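Local atomic coordinates of segregation and condensation protein B (Mycobacterium tuberculosis, PDB entry 2Z99), a protein that probably acts in chromosome partition during cell division as a winged-helix subunit of the segregation and condensation complex. Residues A[107-112]-A[155-160]. Numbering follows the deposited sequence.
Sequences AVVAYR and FATTEL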
ATOM      1  N   ALA A 107      14.422  21.392  29.745  1.00 49.84           N
ATOM      2  CA  ALA A 107      15.634  21.557  30.541  1.00 49.66           C
ATOM      3  C   ALA A 107      15.408  22.520  31.697  1.00 50.93           C
ATOM      4  O   ALA A 107      15.918  22.310  32.802  1.00 51.83           O
ATOM      5  CB  ALA A 107      16.763  22.057  29.668  1.00 48.28           C
ATOM      6  N   VAL A 108      14.648  23.580  31.445  1.00 49.93           N
ATOM      7  CA  VAL A 108      14.377  24.544  32.489  1.00 49.32           C
ATOM      8  C   VAL A 108      13.669  23.851  33.650  1.00 50.30           C
ATOM      9  O   VAL A 108      14.056  24.023  34.802  1.00 51.63           O
ATOM     10  CB  VAL A 108      13.516  25.721  31.951  1.00 47.60           C
ATOM     11  CG1 VAL A 108      13.114  26.649  33.090  1.00 46.40           C
ATOM     12  CG2 VAL A 108      14.301  26.490  30.920  1.00 44.63           C
ATOM     13  N   VAL A 109      12.642  23.061  33.346  1.00 51.31           N
ATOM     14  CA  VAL A 109      11.903  22.347  34.381  1.00 51.19           C
ATOM     15  C   VAL A 109      12.805  21.337  35.049  1.00 54.61           C
ATOM     16  O   VAL A 109      12.781  21.180  36.265  1.00 54.90           O
ATOM     17  CB  VAL A 109      10.689  21.582  33.815  1.00 49.75           C
ATOM     18  CG1 VAL A 109      10.135  20.637  34.868  1.00 47.63           C
ATOM     19  CG2 VAL A 109       9.608  22.564  33.385  1.00 45.69           C
ATOM     20  N   ALA A 110      13.608  20.652  34.244  1.00 57.65           N
ATOM     21  CA  ALA A 110      14.519  19.632  34.748  1.00 61.13           C
ATOM     22  C   ALA A 110      15.518  20.172  35.760  1.00 63.76           C
ATOM     23  O   ALA A 110      15.658  19.625  36.853  1.00 64.11           O
ATOM     24  CB  ALA A 110      15.261  18.987  33.590  1.00 60.23           C
ATOM     25  N   TYR A 111      16.203  21.250  35.392  1.00 66.71           N
ATOM     26  CA  TYR A 111      17.214  21.858  36.246  1.00 68.93           C
ATOM     27  C   TYR A 111      16.692  22.719  37.397  1.00 69.32           C
ATOM     28  O   TYR A 111      17.411  22.957  38.366  1.00 70.51           O
ATOM     29  CB  TYR A 111      18.180  22.668  35.381  1.00 71.31           C
ATOM     30  CG  TYR A 111      19.175  21.827  34.596  1.00 74.47           C
ATOM     31  CD1 TYR A 111      20.328  21.327  35.207  1.00 75.99           C
ATOM     32  CD2 TYR A 111      18.979  21.557  33.238  1.00 75.59           C
ATOM     33  CE1 TYR A 111      21.272  20.582  34.485  1.00 77.65           C
ATOM     34  CE2 TYR A 111      19.914  20.810  32.504  1.00 77.51           C
ATOM     35  CZ  TYR A 111      21.061  20.328  33.135  1.00 78.42           C
ATOM     36  OH  TYR A 111      22.002  19.616  32.418  1.00 78.85           O
ATOM     37  N   ARG A 112      15.459  23.200  37.297  1.00 69.97           N
ATOM     38  CA  ARG A 112      14.887  24.013  38.366  1.00 70.63           C
ATOM     39  C   ARG A 112      13.748  23.244  39.019  1.00 70.14           C
ATOM     40  O   ARG A 112      13.027  23.769  39.866  1.00 69.68           O
ATOM     41  CB  ARG A 112      14.356  25.341  37.819  1.00 73.71           C
ATOM     42  CG  ARG A 112      15.411  26.378  37.473  1.00 76.50           C
ATOM     43  CD  ARG A 112      14.738  27.687  37.075  1.00 79.88           C
ATOM     44  NE  ARG A 112      15.657  28.825  37.072  1.00 83.02           N
ATOM     45  CZ  ARG A 112      16.666  28.975  36.220  1.00 84.51           C
ATOM     46  NH1 ARG A 112      16.899  28.058  35.289  1.00 85.84           N
ATOM     47  NH2 ARG A 112      17.444  30.045  36.295  1.00 85.30           N
ATOM     48  N   PHE A 155       5.923  22.257  38.891  1.00 48.51           N
ATOM     49  CA  PHE A 155       6.149  21.138  37.979  1.00 46.75           C
ATOM     50  C   PHE A 155       7.464  20.427  38.205  1.00 47.74           C
ATOM     51  O   PHE A 155       8.387  20.969  38.812  1.00 46.92           O
ATOM     52  CB  PHE A 155       6.118  21.605  36.511  1.00 43.71           C
ATOM     53  CG  PHE A 155       4.769  22.058  36.042  1.00 42.27           C
ATOM     54  CD1 PHE A 155       4.306  23.333  36.339  1.00 41.23           C
ATOM     55  CD2 PHE A 155       3.936  21.185  35.350  1.00 42.56           C
ATOM     56  CE1 PHE A 155       3.040  23.733  35.960  1.00 41.18           C
ATOM     57  CE2 PHE A 155       2.662  21.575  34.964  1.00 41.48           C
ATOM     58  CZ  PHE A 155       2.212  22.847  35.268  1.00 42.44           C
ATOM     59  N   ALA A 156       7.545  19.206  37.690  1.00 47.86           N
ATOM     60  CA  ALA A 156       8.759  18.425  37.799  1.00 48.67           C
ATOM     61  C   ALA A 156       8.817  17.425  36.665  1.00 50.40           C
ATOM     62  O   ALA A 156       7.802  17.102  36.047  1.00 49.25           O
ATOM     63  CB  ALA A 156       8.807  17.703  39.135  1.00 48.11           C
ATOM     64  N   THR A 157      10.020  16.953  36.383  1.00 53.82           N
ATOM     65  CA  THR A 157      10.217  15.968  35.348  1.00 56.85           C
ATOM     66  C   THR A 157       9.778  14.646  35.953  1.00 59.12           C
ATOM     67  O   THR A 157      10.006  14.392  37.134  1.00 59.33           O
ATOM     68  CB  THR A 157      11.687  15.879  34.946  1.00 57.01           C
ATOM     69  OG1 THR A 157      12.484  15.586  36.100  1.00 59.06           O
ATOM     70  CG2 THR A 157      12.148  17.190  34.341  1.00 58.25           C
ATOM     71  N   THR A 158       9.135  13.816  35.144  1.00 62.07           N
ATOM     72  CA  THR A 158       8.651  12.527  35.602  1.00 64.63           C
ATOM     73  C   THR A 158       9.787  11.524  35.697  1.00 67.18           C
ATOM     74  O   THR A 158      10.957  11.888  35.627  1.00 68.64           O
ATOM     75  CB  THR A 158       7.607  11.982  34.635  1.00 64.61           C
ATOM     76  OG1 THR A 158       8.225  11.715  33.369  1.00 61.91           O
ATOM     77  CG2 THR A 158       6.486  13.001  34.445  1.00 65.45           C
ATOM     78  N   GLU A 159       9.428  10.256  35.866  1.00 70.86           N
ATOM     79  CA  GLU A 159      10.400   9.173  35.948  1.00 73.13           C
ATOM     80  C   GLU A 159      10.730   8.779  34.509  1.00 73.98           C
ATOM     81  O   GLU A 159      11.874   8.464  34.178  1.00 74.10           O
ATOM     82  CB  GLU A 159       9.792   7.976  36.681  1.00 75.82           C
ATOM     83  CG  GLU A 159       9.217   8.292  38.057  1.00 79.07           C
ATOM     84  CD  GLU A 159      10.274   8.739  39.052  1.00 81.57           C
ATOM     85  OE1 GLU A 159      11.240   7.974  39.281  1.00 83.44           O
ATOM     86  OE2 GLU A 159      10.134   9.852  39.608  1.00 81.48           O
ATOM     87  N   LEU A 160       9.707   8.808  33.663  1.00 74.94           N
ATOM     88  CA  LEU A 160       9.847   8.475  32.253  1.00 77.17           C
ATOM     89  C   LEU A 160      10.885   9.401  31.626  1.00 79.03           C
ATOM     90  O   LEU A 160      11.608   9.010  30.706  1.00 79.83           O
ATOM     91  CB  LEU A 160       8.495   8.633  31.553  1.00 76.58           C
ATOM     92  CG  LEU A 160       8.296   8.012  30.170  1.00 76.18           C
ATOM     93  CD1 LEU A 160       6.845   8.200  29.758  1.00 74.71           C
ATOM     94  CD2 LEU A 160       9.237   8.640  29.155  1.00 76.03           C
TER
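T157 meets A110 with its two branches doing different work: OG1 is hydrogen-bonded to the side-chain NE2 of Q113, the residue next after R112, while methyl CG2 is turned to the helix. CG2 stands anti to the carbonyl carbon of T157, and it reaches to 3.4 Å from A110 CA and 3.7 Å from A110 CB. The first distance is short for two carbons, evidence of close packing of methyl against helix backbone. One residue earlier, V109 brings CG1, anti to its own backbone N (chi1 168°), over the strand backbone, 3.9 Å from A156 C. V109 CG1 also lies 4.0 Å from T157 CG2 and 4.4 Å from F155 CB, so a single branch spans three strand residues. The F155 side chain turns from the helix to pack on M132 and L136 of helix 129-137. The axes of helix 107-112 and strand 155-157 approach to 7.0 Å at 94°, nearly perpendicular, joined by van der Waals packing of methyls on backbone and side chain. T158, N-cap of helix 159-165, has OG1 hydrogen-bonded to F161 N and G139 O. Helix 100-112, strand 115-116, helices 117-124 and 129-137, then hairpin 141-146/153-157 follow winged-helix order, the first helix lying against a wing strand.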